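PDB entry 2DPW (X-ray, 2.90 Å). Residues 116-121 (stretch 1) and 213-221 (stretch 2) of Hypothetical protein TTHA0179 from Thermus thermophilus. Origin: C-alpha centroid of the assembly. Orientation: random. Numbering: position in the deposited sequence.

Stretch 1 116-121: YPIVPK
Stretch 2, residues 213-221: LVTPYPEVG

A proline within a parallel β-ladder is the unusual feature of this contact: Pro117, which has no amide hydrogen to offer, pairs with Leu213 in a parallel bridge, their CA atoms just 4.2 Å apart. The example illustrates how parallel strands tolerate proline, since hydrogen bonding passes through the residues flanking it. Leu213 N donates to Tyr116 O (3.1 Å), and Ile118 N donates to Leu213 O (2.7 Å). That same carbonyl, Leu213 O, also receives a CA-H contact from Pro117 CA at 3.1 Å. The register continues with Ile118 beside Val214, CA to CA 5.0 Å, and Thr215 N closes the ladder on Ile118 O at 2.7 Å, nearly linear at 172°.

Stretch 1 is extended throughout residues 116-120, with phi/psi of -65/131 at Pro117, -124/146 at Ile118 and -110/137 at Val119; Lys121 then turns helical (-48/-45), its all-t side chain out of reach. Stretch 2, with -124/111 at Leu213, -65/114 at Val214 and -115/110 at Thr215, leaves its strand after Val214, and residues 218-220 form a 3-10 segment (-67/-12 at Pro218, -75/-17 at Val220).

Side chains alternate across the sheet. Pro117 and Leu213 (chi1 t, chi2 p) share one face, with CB to CB 4.4 Å; Ile118 (p, t) and Val214 (t) occupy the other. Thr215, chi1 m, turns OG1 back to its own stretch, donating to Leu213 O at 2.9 Å, so its hydroxyl is satisfied despite burial.

Beyond the ladder, apolar packing takes over. Val119 (t), buried and compact, sets CG1 3.9 Å from Pro218 CB and CG2 3.2 Å from Val220 CG1, an unusually short approach for two methyl groups, the latter residue at an off-rotamer chi1 of 94°. Pro120, at the N-cap position, lays CG 3.7 Å from Val214 CG1. Together the stretches bury 450 Å², Val119 contributing the largest share.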

ATOM      1  N   TYR A 116       8.206  -3.313  -1.447  1.00 33.57           N
ATOM      2  CA  TYR A 116       7.050  -2.675  -2.050  1.00 32.47           C
ATOM      3  C   TYR A 116       6.640  -3.258  -3.383  1.00 34.80           C
ATOM      4  O   TYR A 116       7.302  -3.046  -4.394  1.00 34.02           O
ATOM      5  CB  TYR A 116       7.324  -1.201  -2.243  1.00 36.43           C
ATOM      6  CG  TYR A 116       6.161  -0.471  -2.833  1.00 26.84           C
ATOM      7  CD1 TYR A 116       4.883  -0.665  -2.328  1.00 38.75           C
ATOM      8  CD2 TYR A 116       6.340   0.453  -3.852  1.00 26.09           C
ATOM      9  CE1 TYR A 116       3.811   0.046  -2.812  1.00 35.43           C
ATOM     10  CE2 TYR A 116       5.279   1.177  -4.346  1.00 32.21           C
ATOM     11  CZ  TYR A 116       4.016   0.969  -3.822  1.00 29.10           C
ATOM     12  OH  TYR A 116       2.952   1.683  -4.297  1.00 30.81           O
ATOM     13  N   PRO A 117       5.525  -3.996  -3.402  1.00 40.93           N
ATOM     14  CA  PRO A 117       5.035  -4.612  -4.641  1.00 39.60           C
ATOM     15  C   PRO A 117       4.611  -3.609  -5.718  1.00 31.02           C
ATOM     16  O   PRO A 117       3.857  -2.675  -5.450  1.00 31.21           O
ATOM     17  CB  PRO A 117       3.865  -5.495  -4.182  1.00 30.40           C
ATOM     18  CG  PRO A 117       3.753  -5.362  -2.723  1.00 17.98           C
ATOM     19  CD  PRO A 117       4.803  -4.446  -2.199  1.00 20.51           C
ATOM     20  N   ILE A 118       5.097  -3.813  -6.936  1.00 35.18           N
ATOM     21  CA  ILE A 118       4.732  -2.939  -8.056  1.00 46.33           C
ATOM     22  C   ILE A 118       4.143  -3.777  -9.185  1.00 43.61           C
ATOM     23  O   ILE A 118       4.554  -4.915  -9.397  1.00 43.85           O
ATOM     24  CB  ILE A 118       5.945  -2.141  -8.619  1.00 40.96           C
ATOM     25  CG1 ILE A 118       7.070  -3.105  -8.984  1.00 49.44           C
ATOM     26  CG2 ILE A 118       6.408  -1.088  -7.619  1.00 22.57           C
ATOM     27  CD1 ILE A 118       8.276  -2.425  -9.611  1.00 48.14           C
ATOM     28  N   VAL A 119       3.182  -3.204  -9.903  1.00 39.21           N
ATOM     29  CA  VAL A 119       2.519  -3.896 -11.008  1.00 42.45           C
ATOM     30  C   VAL A 119       2.866  -3.354 -12.406  1.00 49.04           C
ATOM     31  O   VAL A 119       2.916  -2.134 -12.630  1.00 49.48           O
ATOM     32  CB  VAL A 119       0.982  -3.830 -10.859  1.00 36.38           C
ATOM     33  CG1 VAL A 119       0.328  -4.710 -11.894  1.00 36.29           C
ATOM     34  CG2 VAL A 119       0.570  -4.251  -9.471  1.00 38.28           C
ATOM     35  N   PRO A 120       3.105  -4.262 -13.369  1.00 50.73           N
ATOM     36  CA  PRO A 120       3.439  -3.875 -14.749  1.00 54.12           C
ATOM     37  C   PRO A 120       2.216  -3.379 -15.525  1.00 54.60           C
ATOM     38  O   PRO A 120       1.124  -3.934 -15.390  1.00 58.19           O
ATOM     39  CB  PRO A 120       3.993  -5.166 -15.350  1.00 45.32           C
ATOM     40  CG  PRO A 120       4.484  -5.939 -14.145  1.00 38.00           C
ATOM     41  CD  PRO A 120       3.386  -5.691 -13.149  1.00 41.29           C
ATOM     42  N   LYS A 121       2.396  -2.331 -16.322  1.00 55.99           N
ATOM     43  CA  LYS A 121       1.309  -1.789 -17.129  1.00 60.78           C
ATOM     44  C   LYS A 121       0.648  -2.975 -17.830  1.00 68.18           C
ATOM     45  O   LYS A 121      -0.580  -3.117 -17.852  1.00 69.85           O
ATOM     46  CB  LYS A 121       1.877  -0.817 -18.173  1.00 65.44           C
ATOM     47  CG  LYS A 121       0.851  -0.090 -19.042  1.00 65.25           C
ATOM     48  CD  LYS A 121       1.554   0.860 -20.012  1.00 73.31           C
ATOM     49  CE  LYS A 121       0.657   2.023 -20.443  1.00 74.47           C
ATOM     50  NZ  LYS A 121       1.393   3.013 -21.290  1.00 74.99           N
ATOM     51  N   LEU A 213       8.769  -5.516  -5.439  1.00 39.62           N
ATOM     52  CA  LEU A 213       8.400  -6.861  -5.853  1.00 40.36           C
ATOM     53  C   LEU A 213       7.470  -6.740  -7.045  1.00 49.59           C
ATOM     54  O   LEU A 213       6.341  -6.251  -6.913  1.00 53.42           O
ATOM     55  CB  LEU A 213       7.671  -7.612  -4.732  1.00 35.98           C
ATOM     56  CG  LEU A 213       7.219  -9.044  -5.071  1.00 37.30           C
ATOM     57  CD1 LEU A 213       8.418  -9.944  -5.070  1.00 21.68           C
ATOM     58  CD2 LEU A 213       6.196  -9.566  -4.059  1.00 31.32           C
ATOM     59  N   VAL A 214       7.945  -7.150  -8.214  1.00 43.84           N
ATOM     60  CA  VAL A 214       7.091  -7.111  -9.387  1.00 46.01           C
ATOM     61  C   VAL A 214       5.985  -8.109  -9.064  1.00 53.36           C
ATOM     62  O   VAL A 214       6.241  -9.307  -8.949  1.00 54.46           O
ATOM     63  CB  VAL A 214       7.824  -7.582 -10.639  1.00 37.01           C
ATOM     64  CG1 VAL A 214       6.895  -7.468 -11.832  1.00 26.76           C
ATOM     65  CG2 VAL A 214       9.080  -6.754 -10.841  1.00 24.94           C
ATOM     66  N   THR A 215       4.765  -7.610  -8.905  1.00 51.32           N
ATOM     67  CA  THR A 215       3.635  -8.451  -8.552  1.00 47.01           C
ATOM     68  C   THR A 215       2.613  -8.465  -9.675  1.00 49.78           C
ATOM     69  O   THR A 215       1.922  -7.478  -9.898  1.00 51.31           O
ATOM     70  CB  THR A 215       3.004  -7.930  -7.270  1.00 56.55           C
ATOM     71  OG1 THR A 215       4.016  -7.853  -6.258  1.00 58.37           O
ATOM     72  CG2 THR A 215       1.893  -8.843  -6.802  1.00 58.32           C
ATOM     73  N   PRO A 216       2.488  -9.608 -10.372  1.00 50.71           N
ATOM     74  CA  PRO A 216       1.597  -9.885 -11.504  1.00 43.52           C
ATOM     75  C   PRO A 216       0.125  -9.655 -11.234  1.00 50.97           C
ATOM     76  O   PRO A 216      -0.670  -9.557 -12.160  1.00 57.74           O
ATOM     77  CB  PRO A 216       1.872 -11.350 -11.815  1.00 40.81           C
ATOM     78  CG  PRO A 216       3.176 -11.634 -11.152  1.00 46.85           C
ATOM     79  CD  PRO A 216       3.069 -10.865  -9.889  1.00 47.74           C
ATOM     80  N   TYR A 217      -0.242  -9.575  -9.964  1.00 54.25           N
ATOM     81  CA  TYR A 217      -1.634  -9.363  -9.603  1.00 49.72           C
ATOM     82  C   TYR A 217      -1.942  -7.884  -9.422  1.00 48.54           C
ATOM     83  O   TYR A 217      -1.587  -7.283  -8.415  1.00 51.53           O
ATOM     84  CB  TYR A 217      -1.947 -10.115  -8.325  1.00 46.33           C
ATOM     85  CG  TYR A 217      -1.519 -11.558  -8.372  1.00 51.16           C
ATOM     86  CD1 TYR A 217      -0.170 -11.912  -8.290  1.00 44.56           C
ATOM     87  CD2 TYR A 217      -2.466 -12.575  -8.481  1.00 56.38           C
ATOM     88  CE1 TYR A 217       0.223 -13.245  -8.309  1.00 46.06           C
ATOM     89  CE2 TYR A 217      -2.089 -13.910  -8.499  1.00 52.19           C
ATOM     90  CZ  TYR A 217      -0.749 -14.245  -8.410  1.00 51.57           C
ATOM     91  OH  TYR A 217      -0.408 -15.576  -8.389  1.00 35.76           O
ATOM     92  N   PRO A 218      -2.611  -7.279 -10.408  1.00 46.03           N
ATOM     93  CA  PRO A 218      -2.976  -5.862 -10.373  1.00 47.04           C
ATOM     94  C   PRO A 218      -4.008  -5.463  -9.309  1.00 51.50           C
ATOM     95  O   PRO A 218      -4.225  -4.273  -9.061  1.00 48.07           O
ATOM     96  CB  PRO A 218      -3.464  -5.606 -11.797  1.00 41.09           C
ATOM     97  CG  PRO A 218      -4.012  -6.929 -12.203  1.00 46.98           C
ATOM     98  CD  PRO A 218      -2.968  -7.877 -11.703  1.00 36.55           C
ATOM     99  N   GLU A 219      -4.653  -6.447  -8.687  1.00 54.28           N
ATOM    100  CA  GLU A 219      -5.638  -6.157  -7.641  1.00 50.28           C
ATOM    101  C   GLU A 219      -4.899  -5.601  -6.432  1.00 49.67           C
ATOM    102  O   GLU A 219      -5.508  -5.112  -5.477  1.00 55.36           O
ATOM    103  CB  GLU A 219      -6.416  -7.419  -7.240  1.00 45.84           C
ATOM    104  CG  GLU A 219      -5.560  -8.618  -6.900  1.00 42.56           C
ATOM    105  CD  GLU A 219      -5.236  -9.471  -8.116  1.00 49.81           C
ATOM    106  OE1 GLU A 219      -4.732  -8.929  -9.125  1.00 53.93           O
ATOM    107  OE2 GLU A 219      -5.483 -10.693  -8.059  1.00 53.68           O
ATOM    108  N   VAL A 220      -3.575  -5.679  -6.502  1.00 38.33           N
ATOM    109  CA  VAL A 220      -2.704  -5.190  -5.457  1.00 37.29           C
ATOM    110  C   VAL A 220      -2.633  -3.664  -5.474  1.00 38.90           C
ATOM    111  O   VAL A 220      -2.213  -3.044  -4.497  1.00 40.64           O
ATOM    112  CB  VAL A 220      -1.287  -5.757  -5.646  1.00 37.31           C
ATOM    113  CG1 VAL A 220      -0.421  -4.795  -6.437  1.00 36.73           C
ATOM    114  CG2 VAL A 220      -0.675  -6.029  -4.330  1.00 45.26           C
ATOM    115  N   GLY A 221      -3.055  -3.065  -6.581  1.00 33.25           N
ATOM    116  CA  GLY A 221      -2.993  -1.617  -6.694  1.00 47.90           C
ATOM    117  C   GLY A 221      -4.205  -0.888  -7.246  1.00 50.69           C
ATOM    118  O   GLY A 221      -4.333   0.319  -7.058  1.00 55.48           O
TER